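Local coordinates for oxidoreductase, NAD-binding/iron-sulfur cluster-binding protein (Nitratireductor pacificus pht-3B, PDB 6ZXU) that is a catabolic reductive dehalogenase that binds cobalamin and two iron-sulfur clusters, the clusters probably relaying electrons to the cobalamin to remove halogen from organohalides, at residues 47-52 with 253-258; 85-90 with 348-353; 190-195 with 239-244. All blocks are in the same frame, centred on the assembly; numbering follows the deposited sequence.

Contact 1: 47-52 with 253-258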
loop_
_atom_site.group_PDB
_atom_site.type_symbol
_atom_site.label_atom_id
_atom_site.label_comp_id
_atom_site.label_asym_id
_atom_site.label_seq_id
_atom_site.Cartn_x
_atom_site.Cartn_y
_atom_site.Cartn_z
ATOM N N ARG A 47 8.375 -11.166 24.996
ATOM C CA ARG A 47 8.945 -10.833 26.298
ATOM C C ARG A 47 7.883 -10.638 27.355
ATOM O O ARG A 47 8.199 -10.192 28.455
ATOM C CB ARG A 47 9.816 -9.555 26.146
ATOM C CG ARG A 47 11.055 -9.818 25.326
ATOM C CD ARG A 47 11.950 -8.594 25.346
ATOM N NE ARG A 47 13.189 -8.823 24.605
ATOM C CZ ARG A 47 14.352 -9.143 25.160
ATOM N NH1 ARG A 47 14.464 -9.312 26.466
ATOM N NH2 ARG A 47 15.428 -9.312 24.387
ATOM N N LEU A 48 6.633 -10.952 27.054
ATOM C CA LEU A 48 5.570 -10.808 28.040
ATOM C C LEU A 48 5.443 -12.121 28.830
ATOM O O LEU A 48 5.674 -13.210 28.294
ATOM C CB LEU A 48 4.261 -10.519 27.378
ATOM C CG LEU A 48 4.298 -9.201 26.573
ATOM C CD1 LEU A 48 2.972 -8.969 25.934
ATOM C CD2 LEU A 48 4.679 -8.012 27.421
ATOM N N ALA A 49 4.999 -11.992 30.081
ATOM C CA ALA A 49 4.814 -13.153 30.947
ATOM C C ALA A 49 3.590 -13.944 30.485
ATOM O O ALA A 49 2.542 -13.389 30.303
ATOM C CB ALA A 49 4.597 -12.694 32.358
ATOM N N ARG A 50 3.770 -15.234 30.297
ATOM C CA ARG A 50 2.738 -16.147 29.837
ATOM C C ARG A 50 2.650 -17.418 30.742
ATOM O O ARG A 50 3.573 -17.762 31.462
ATOM C CB ARG A 50 3.059 -16.550 28.431
ATOM C CG ARG A 50 2.830 -15.399 27.460
ATOM C CD ARG A 50 3.067 -15.784 26.012
ATOM N NE ARG A 50 3.221 -14.525 25.288
ATOM C CZ ARG A 50 2.239 -13.785 24.830
ATOM N NH1 ARG A 50 0.972 -14.203 24.937
ATOM N NH2 ARG A 50 2.535 -12.595 24.255
ATOM N N VAL A 51 1.495 -18.044 30.714
ATOM C CA VAL A 51 1.226 -19.303 31.345
ATOM C C VAL A 51 0.517 -20.220 30.345
ATOM O O VAL A 51 0.065 -19.761 29.266
ATOM C CB VAL A 51 0.368 -19.108 32.594
ATOM C CG1 VAL A 51 1.092 -18.249 33.631
ATOM C CG2 VAL A 51 -0.955 -18.518 32.262
ATOM N N ASP A 52 0.382 -21.503 30.675
ATOM C CA ASP A 52 -0.194 -22.471 29.726
ATOM C C ASP A 52 -1.692 -22.322 29.533
ATOM O O ASP A 52 -2.196 -22.647 28.436
ATOM C CB ASP A 52 0.152 -23.918 30.157
ATOM C CG ASP A 52 1.616 -24.349 29.773
ATOM O OD1 ASP A 52 2.393 -23.513 29.223
ATOM O OD2 ASP A 52 2.024 -25.554 30.038
ATOM N N GLY A 253 -0.841 -9.249 37.509
ATOM C CA GLY A 253 0.429 -8.572 37.710
ATOM C C GLY A 253 1.087 -8.058 36.439
ATOM O O GLY A 253 0.559 -8.161 35.330
ATOM N N ASP A 254 2.283 -7.556 36.612
ATOM C CA ASP A 254 3.008 -6.864 35.579
ATOM C C ASP A 254 3.456 -7.848 34.503
ATOM O O ASP A 254 4.114 -8.839 34.802
ATOM C CB ASP A 254 4.266 -6.262 36.249
ATOM C CG ASP A 254 4.980 -5.241 35.409
ATOM O OD1 ASP A 254 4.904 -5.201 34.168
ATOM O OD2 ASP A 254 5.634 -4.399 36.067
ATOM N N LEU A 255 3.141 -7.548 33.254
ATOM C CA LEU A 255 3.485 -8.481 32.202
ATOM C C LEU A 255 4.870 -8.337 31.702
ATOM O O LEU A 255 5.360 -9.180 30.953
ATOM C CB LEU A 255 2.498 -8.319 31.055
ATOM C CG LEU A 255 1.096 -8.830 31.322
ATOM C CD1 LEU A 255 0.195 -8.475 30.114
ATOM C CD2 LEU A 255 1.091 -10.323 31.575
ATOM N N GLY A 256 5.509 -7.223 32.037
ATOM C CA GLY A 256 6.834 -6.935 31.531
ATOM C C GLY A 256 6.888 -5.946 30.352
ATOM O O GLY A 256 7.921 -5.893 29.651
ATOM N N GLU A 257 5.816 -5.198 30.118
ATOM C CA GLU A 257 5.722 -4.270 28.987
ATOM C C GLU A 257 6.684 -3.106 29.108
ATOM O O GLU A 257 7.032 -2.498 28.112
ATOM C CB GLU A 257 4.339 -3.611 28.896
ATOM C CG GLU A 257 3.224 -4.508 28.470
ATOM C CD GLU A 257 1.817 -3.892 28.753
ATOM O OE1 GLU A 257 1.082 -4.569 29.596
ATOM O OE2 GLU A 257 1.432 -2.787 28.140
ATOM N N THR A 258 7.162 -2.804 30.293
ATOM C CA THR A 258 8.125 -1.716 30.423
ATOM C C THR A 258 9.498 -2.160 30.892
ATOM O O THR A 258 10.289 -1.329 31.335
ATOM C CB THR A 258 7.580 -0.675 31.391
ATOM O OG1 THR A 258 7.333 -1.314 32.653
ATOM C CG2 THR A 258 6.292 -0.055 30.806
HETATM O O HOH W 1 9.692 -7.999 29.636
#

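Contact 2: 85-90 with 348-353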
loop_
_atom_site.group_PDB
_atom_site.type_symbol
_atom_site.label_atom_id
_atom_site.label_comp_id
_atom_site.label_asym_id
_atom_site.label_seq_id
_atom_site.Cartn_x
_atom_site.Cartn_y
_atom_site.Cartn_z
ATOM N N THR A 85 -17.755 -8.422 4.872
ATOM C CA THR A 85 -18.496 -9.553 5.395
ATOM C C THR A 85 -18.914 -10.644 4.406
ATOM O O THR A 85 -18.840 -11.833 4.711
ATOM C CB THR A 85 -19.746 -9.058 6.116
ATOM O OG1 THR A 85 -19.359 -8.175 7.177
ATOM C CG2 THR A 85 -20.532 -10.196 6.644
ATOM N N ARG A 86 -19.228 -10.262 3.172
ATOM C CA ARG A 86 -19.571 -11.217 2.104
ATOM C C ARG A 86 -18.430 -12.147 1.783
ATOM O O ARG A 86 -18.621 -13.176 1.148
ATOM C CB ARG A 86 -19.986 -10.445 0.812
ATOM C CG ARG A 86 -21.013 -9.360 1.179
ATOM C CD ARG A 86 -21.868 -8.775 0.085
ATOM N NE ARG A 86 -21.164 -8.420 -1.143
ATOM C CZ ARG A 86 -21.142 -9.142 -2.269
ATOM N NH1 ARG A 86 -20.490 -8.664 -3.344
ATOM N NH2 ARG A 86 -21.751 -10.338 -2.331
ATOM N N PHE A 87 -17.219 -11.821 2.193
ATOM C CA PHE A 87 -16.090 -12.659 1.798
ATOM C C PHE A 87 -15.397 -13.377 3.009
ATOM O O PHE A 87 -14.279 -13.918 2.859
ATOM C CB PHE A 87 -15.057 -11.804 1.010
ATOM C CG PHE A 87 -15.690 -10.985 -0.095
ATOM C CD1 PHE A 87 -16.258 -11.641 -1.184
ATOM C CD2 PHE A 87 -15.813 -9.629 0.002
ATOM C CE1 PHE A 87 -16.947 -10.946 -2.157
ATOM C CE2 PHE A 87 -16.451 -8.929 -0.991
ATOM C CZ PHE A 87 -17.011 -9.578 -2.067
ATOM N N LEU A 88 -16.059 -13.382 4.153
ATOM C CA LEU A 88 -15.600 -14.128 5.327
ATOM C C LEU A 88 -15.743 -15.627 5.124
ATOM O O LEU A 88 -15.023 -16.437 5.729
ATOM C CB LEU A 88 -16.375 -13.703 6.546
ATOM C CG LEU A 88 -16.239 -12.297 6.966
ATOM C CD1 LEU A 88 -17.198 -11.967 8.092
ATOM C CD2 LEU A 88 -14.832 -11.906 7.404
ATOM N N ASP A 89 -16.596 -16.037 4.191
ATOM C CA ASP A 89 -16.542 -17.435 3.717
ATOM C C ASP A 89 -16.647 -17.471 2.205
ATOM O O ASP A 89 -16.897 -16.466 1.567
ATOM C CB ASP A 89 -17.701 -18.228 4.272
ATOM C CG ASP A 89 -17.329 -19.763 4.541
ATOM O OD1 ASP A 89 -16.347 -20.330 3.894
ATOM O OD2 ASP A 89 -18.078 -20.362 5.416
ATOM N N GLY A 90 -16.356 -18.608 1.644
ATOM C CA GLY A 90 -16.256 -18.735 0.214
ATOM C C GLY A 90 -15.918 -20.155 -0.215
ATOM O O GLY A 90 -15.712 -21.066 0.583
ATOM N N GLN A 348 -8.475 -10.397 -4.055
ATOM C CA GLN A 348 -9.177 -10.082 -5.278
ATOM C C GLN A 348 -10.675 -9.732 -5.134
ATOM O O GLN A 348 -11.125 -8.737 -5.689
ATOM C CB GLN A 348 -8.941 -11.181 -6.273
ATOM C CG GLN A 348 -9.563 -10.797 -7.622
ATOM C CD GLN A 348 -9.040 -11.646 -8.770
ATOM O OE1 GLN A 348 -9.041 -12.895 -8.722
ATOM N NE2 GLN A 348 -8.604 -10.969 -9.839
ATOM N N PRO A 349 -11.446 -10.539 -4.398
ATOM C CA PRO A 349 -12.886 -10.217 -4.268
ATOM C C PRO A 349 -13.145 -8.850 -3.619
ATOM O O PRO A 349 -14.063 -8.140 -4.027
ATOM C CB PRO A 349 -13.426 -11.332 -3.336
ATOM C CG PRO A 349 -12.439 -12.455 -3.482
ATOM C CD PRO A 349 -11.114 -11.824 -3.757
ATOM N N LEU A 350 -12.321 -8.473 -2.639
ATOM C CA LEU A 350 -12.492 -7.183 -1.992
ATOM C C LEU A 350 -12.183 -6.054 -2.984
ATOM O O LEU A 350 -12.957 -5.118 -3.142
ATOM C CB LEU A 350 -11.602 -7.037 -0.770
ATOM C CG LEU A 350 -11.966 -7.807 0.506
ATOM C CD1 LEU A 350 -11.777 -9.286 0.287
ATOM C CD2 LEU A 350 -11.117 -7.342 1.732
ATOM N N ILE A 351 -11.105 -6.209 -3.725
ATOM C CA ILE A 351 -10.677 -5.242 -4.706
ATOM C C ILE A 351 -11.770 -5.068 -5.785
ATOM O O ILE A 351 -12.168 -3.967 -6.104
ATOM C CB ILE A 351 -9.311 -5.666 -5.342
ATOM C CG1 ILE A 351 -8.189 -5.473 -4.369
ATOM C CG2 ILE A 351 -9.063 -4.835 -6.582
ATOM C CD1 ILE A 351 -6.881 -6.085 -4.840
ATOM N N GLN A 352 -12.232 -6.150 -6.353
ATOM C CA GLN A 352 -13.208 -6.034 -7.449
ATOM C C GLN A 352 -14.547 -5.470 -7.011
ATOM O O GLN A 352 -15.185 -4.719 -7.724
ATOM C CB GLN A 352 -13.381 -7.354 -8.158
ATOM C CG GLN A 352 -12.211 -7.799 -8.976
ATOM C CD GLN A 352 -12.409 -9.264 -9.465
ATOM O OE1 GLN A 352 -13.209 -10.063 -8.892
ATOM N NE2 GLN A 352 -11.657 -9.635 -10.524
ATOM N N ASN A 353 -14.996 -5.834 -5.847
ATOM C CA ASN A 353 -16.277 -5.402 -5.382
ATOM C C ASN A 353 -16.329 -4.082 -4.723
ATOM O O ASN A 353 -17.395 -3.642 -4.325
ATOM C CB ASN A 353 -16.891 -6.474 -4.516
ATOM C CG ASN A 353 -17.287 -7.693 -5.363
ATOM O OD1 ASN A 353 -18.327 -7.686 -6.031
ATOM N ND2 ASN A 353 -16.429 -8.715 -5.398
#

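Contact 3: 190-195 with 239-244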
loop_
_atom_site.group_PDB
_atom_site.type_symbol
_atom_site.label_atom_id
_atom_site.label_comp_id
_atom_site.label_asym_id
_atom_site.label_seq_id
_atom_site.Cartn_x
_atom_site.Cartn_y
_atom_site.Cartn_z
ATOM N N MET A 190 -5.486 -22.298 -0.382
ATOM C CA MET A 190 -4.486 -23.327 -0.114
ATOM C C MET A 190 -5.139 -24.725 0.061
ATOM O O MET A 190 -4.440 -25.736 0.056
ATOM C CB MET A 190 -3.707 -22.962 1.146
ATOM C CG MET A 190 -2.618 -21.947 0.867
ATOM S SD MET A 190 -1.440 -21.796 2.262
ATOM C CE MET A 190 -2.501 -21.378 3.661
ATOM N N GLY A 191 -6.472 -24.773 0.183
ATOM C CA GLY A 191 -7.199 -26.041 0.117
ATOM C C GLY A 191 -7.893 -26.394 1.420
ATOM O O GLY A 191 -8.411 -27.496 1.525
ATOM N N PHE A 192 -7.997 -25.470 2.374
ATOM C CA PHE A 192 -8.544 -25.758 3.683
ATOM C C PHE A 192 -9.701 -24.895 3.969
ATOM O O PHE A 192 -9.647 -23.674 3.748
ATOM C CB PHE A 192 -7.463 -25.567 4.815
ATOM C CG PHE A 192 -6.246 -26.388 4.640
ATOM C CD1 PHE A 192 -5.229 -25.991 3.768
ATOM C CD2 PHE A 192 -6.107 -27.602 5.296
ATOM C CE1 PHE A 192 -4.127 -26.787 3.522
ATOM C CE2 PHE A 192 -5.002 -28.373 5.078
ATOM C CZ PHE A 192 -3.993 -27.967 4.212
ATOM N N PRO A 193 -10.808 -25.458 4.436
ATOM C CA PRO A 193 -11.913 -24.630 4.877
ATOM C C PRO A 193 -11.542 -23.697 5.998
ATOM O O PRO A 193 -10.752 -24.021 6.892
ATOM C CB PRO A 193 -12.942 -25.657 5.370
ATOM C CG PRO A 193 -12.666 -26.836 4.485
ATOM C CD PRO A 193 -11.183 -26.887 4.393
ATOM N N ALA A 194 -12.055 -22.505 5.917
ATOM C CA ALA A 194 -11.729 -21.396 6.851
ATOM C C ALA A 194 -12.759 -20.312 6.776
ATOM O O ALA A 194 -13.355 -20.049 5.705
ATOM C CB ALA A 194 -10.356 -20.841 6.499
ATOM N N ARG A 195 -13.045 -19.746 7.890
ATOM C CA ARG A 195 -14.100 -18.777 8.005
ATOM C C ARG A 195 -13.594 -17.603 8.852
ATOM O O ARG A 195 -12.933 -17.803 9.893
ATOM C CB ARG A 195 -15.292 -19.422 8.682
ATOM C CG ARG A 195 -16.395 -18.519 9.194
ATOM C CD ARG A 195 -17.117 -17.826 8.110
ATOM N NE ARG A 195 -18.525 -17.530 8.400
ATOM C CZ ARG A 195 -19.028 -16.529 9.099
ATOM N NH1 ARG A 195 -18.304 -15.605 9.720
ATOM N NH2 ARG A 195 -20.373 -16.438 9.188
ATOM N N THR A 239 -10.329 -22.420 11.389
ATOM C CA THR A 239 -10.003 -23.348 10.321
ATOM C C THR A 239 -9.632 -24.730 10.892
ATOM O O THR A 239 -9.365 -24.874 12.090
ATOM C CB THR A 239 -8.829 -22.781 9.468
ATOM O OG1 THR A 239 -8.516 -23.658 8.383
ATOM C CG2 THR A 239 -7.565 -22.614 10.289
ATOM N N GLY A 240 -9.635 -25.725 10.019
ATOM C CA GLY A 240 -9.112 -27.049 10.302
ATOM C C GLY A 240 -7.680 -27.204 9.820
ATOM O O GLY A 240 -7.054 -28.232 10.076
ATOM N N TYR A 241 -7.133 -26.180 9.149
ATOM C CA TYR A 241 -5.660 -26.054 8.860
ATOM C C TYR A 241 -4.959 -26.003 10.249
ATOM O O TYR A 241 -5.055 -25.014 10.993
ATOM C CB TYR A 241 -5.419 -24.729 8.085
ATOM C CG TYR A 241 -4.019 -24.360 7.591
ATOM C CD1 TYR A 241 -3.359 -25.147 6.730
ATOM C CD2 TYR A 241 -3.491 -23.131 7.903
ATOM C CE1 TYR A 241 -2.158 -24.768 6.175
ATOM C CE2 TYR A 241 -2.261 -22.700 7.398
ATOM C CZ TYR A 241 -1.599 -23.486 6.511
ATOM O OH TYR A 241 -0.370 -23.069 5.978
ATOM N N ALA A 242 -4.247 -27.066 10.584
ATOM C CA ALA A 242 -3.648 -27.188 11.919
ATOM C C ALA A 242 -2.468 -26.274 12.051
ATOM O O ALA A 242 -1.602 -26.198 11.167
ATOM C CB ALA A 242 -3.201 -28.603 12.174
ATOM N N LEU A 243 -2.441 -25.608 13.188
ATOM C CA LEU A 243 -1.462 -24.575 13.499
ATOM C C LEU A 243 -0.901 -24.797 14.903
ATOM O O LEU A 243 -1.653 -25.087 15.819
ATOM C CB LEU A 243 -2.145 -23.185 13.462
ATOM C CG LEU A 243 -2.817 -22.739 12.190
ATOM C CD1 LEU A 243 -3.756 -21.569 12.437
ATOM C CD2 LEU A 243 -1.745 -22.394 11.168
ATOM N N ALA A 244 0.388 -24.463 15.078
ATOM C CA ALA A 244 0.973 -24.370 16.445
ATOM C C ALA A 244 0.338 -23.242 17.267
ATOM O O ALA A 244 0.259 -22.081 16.788
ATOM C CB ALA A 244 2.471 -24.206 16.338
HETATM O O HOH W 2 -10.309 -26.472 7.466
#

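Contact 1: 47-52 with 253-258
Two loop segments meet backbone to backbone, nearest at Ala-49 and Leu-255, where Ala-49 N donates to Leu-255 O over 3.0 Å, in the carbonyl plane and on a lone pair. The same oxygen takes a CA-H...O contact from Leu-48 CA at 3.3 Å. Beyond this pair the backbones are bridged by a water that donates to both Arg-47 O (2.9 Å) and Gly-256 O (2.8 Å). Gly-256 has positive phi, and a CB on it would head for Arg-47 O. Gly-256 N donates to Asp-254 OD1 at 3.0 Å, from above the carboxylate plane, closing an Asx turn that helps fix the bend presenting Leu-255 O.

Apolar side chains pack beside the bond. Leu-48 turns CG anti to its own carbonyl carbon (chi1 -61°), and its CD2 branch lies 3.9 Å from Glu-257 CG, the two side chains crossing obliquely, and near Leu-255 CB as well. Leu-255 in turn lays CD2 against Ala-49 O, 3.6 Å away, with Ala-49 CB close by. The charged ends work elsewhere: Arg-47 pairs with Asp-267, and Glu-257 OE2 accepts from Phe-227 N. Ala-49 and Val-51 also bond through their backbones to Ala-250 and Pro-248, so the loop ahead of helix 74-85 runs along the one that connects strand 232-239 to helix 260-264, whose Glu-261 and Val-262 touch Arg-47.

Contact 2: 85-90 with 348-353
Pro-349 O is gripped twice by Asn-353, one turn further along helix 342-354: the backbone N reaches it at 3.1 Å as a normal helical bond, and Asn-353 ND2 adds a shorter, nearly straight one of 2.8 Å (163° at the hydrogen). That second bond lies in the amide plane and fixes the rotation of the amide, which then has Phe-87 and Arg-86 as its neighbours from the other segment.

Phe-87 carries most of the contact. Its chi1 of -49° sets CG anti to the carbonyl carbon, and from there the ring reaches out of the type I turn 85-88 to the helix. Pro-349 CB sits over one face in a CH-pi contact, 3.9 Å from the ring centroid, while Arg-86 CB covers the opposite face, 4.1 Å above the plane. Asn-353 ND2 comes obliquely to the far end of the ring, 3.5 Å from Phe-87 CZ. Near the other end, Leu-350 CD1 lies 4.1 Å from Phe-87 CD2. An alanine in place of Phe-87 would probably open a gap between Pro-349 CB and Arg-86 CB and cost the Asn-353 amide its aromatic neighbour. Arg-86 itself, bent at chi3, brings NH1 to 3.6 Å from Asn-353 OD1; the oxygen is at the edge of the guanidinium, whose plane stands 89° from the amide.

Arg-188 donates to Phe-87 O and Leu-88 O, holding the turn, which follows helix 74-85 and packs on helix 342-354, while Leu-350 also packs on Ile-182 of helix 168-190. No hydrogen bond crosses between the two segments: the firm polar bonds lie within a segment or go to Arg-188, and the union rests mainly on the Phe-87 ring against Pro-349, Leu-350 and the Asn-353 amide, perhaps helped by a weak attraction between the Arg-86 guanidinium and Asn-353 OD1.

Contact 3: 190-195 with 239-244
Tyr-241 turns the edge of its ring onto the face of Phe-192, its CD1 standing 3.5 Å above that plane and over the ring centre. It is an edge-to-face pair, with centroids 4.8 Å apart and planes inclined at 52°. At the hydroxyl end of the tyrosine, Met-190 CE packs 3.7 Å from Tyr-241 CZ, and the sulfur lies oblique to the ring in a Met-aromatic contact.

Next to the rings, Thr-239 OG1 donates to Pro-193 O at 2.7 Å. The hydroxyl stands anti to the backbone N (chi1 -178°), where it also accepts from Tyr-241 N at 3.0 Å, closing an ST turn that helps set where the tyrosine leaves the chain. Pro-193 O has a second donor, a water at 2.6 Å that accepts in turn from Gly-240 N at 2.7 Å. Two bonds therefore hold this carbonyl, each leading back to the 239-241 bend.

Farther out, Gly-191 ends helix 168-190 in a Schellman motif, its positive phi redirecting the chain toward Phe-192. A single beta bridge then joins the segments: Ala-194 and Thr-239 form an antiparallel non-hydrogen-bonded pair, CA atoms 4.3 Å apart, both side chains on the face covered by Val-187 of helix 168-190. Here outer strand 194-198 meets strand 232-239 of a four-stranded antiparallel sheet, while Arg-106 of helix 103-116 packs against both Phe-192 and Tyr-241.

Contacts 2 and 3 are neighbours, with centres about 18 Å apart. They touch where Leu-88 O lies 3.5 Å from Arg-195 CD, and Leu-88 also bonds through its backbone to Gly-196, tying the turn of contact 2 to the edge strand of contact 3. Contact 1 stands apart: its nearest atoms are about 11 Å from contact 3 and about 24 Å from contact 2. It shares with contact 3 the long loop following strand 232-239. All three lie away from the cobalamin and iron-sulfur sites. Contact 2 reaches in that direction, since Ile-351 packs on Asn-479, just after strand 474-477 of the second four-stranded sheet, the one that also includes cobalamin-binding Ser-514.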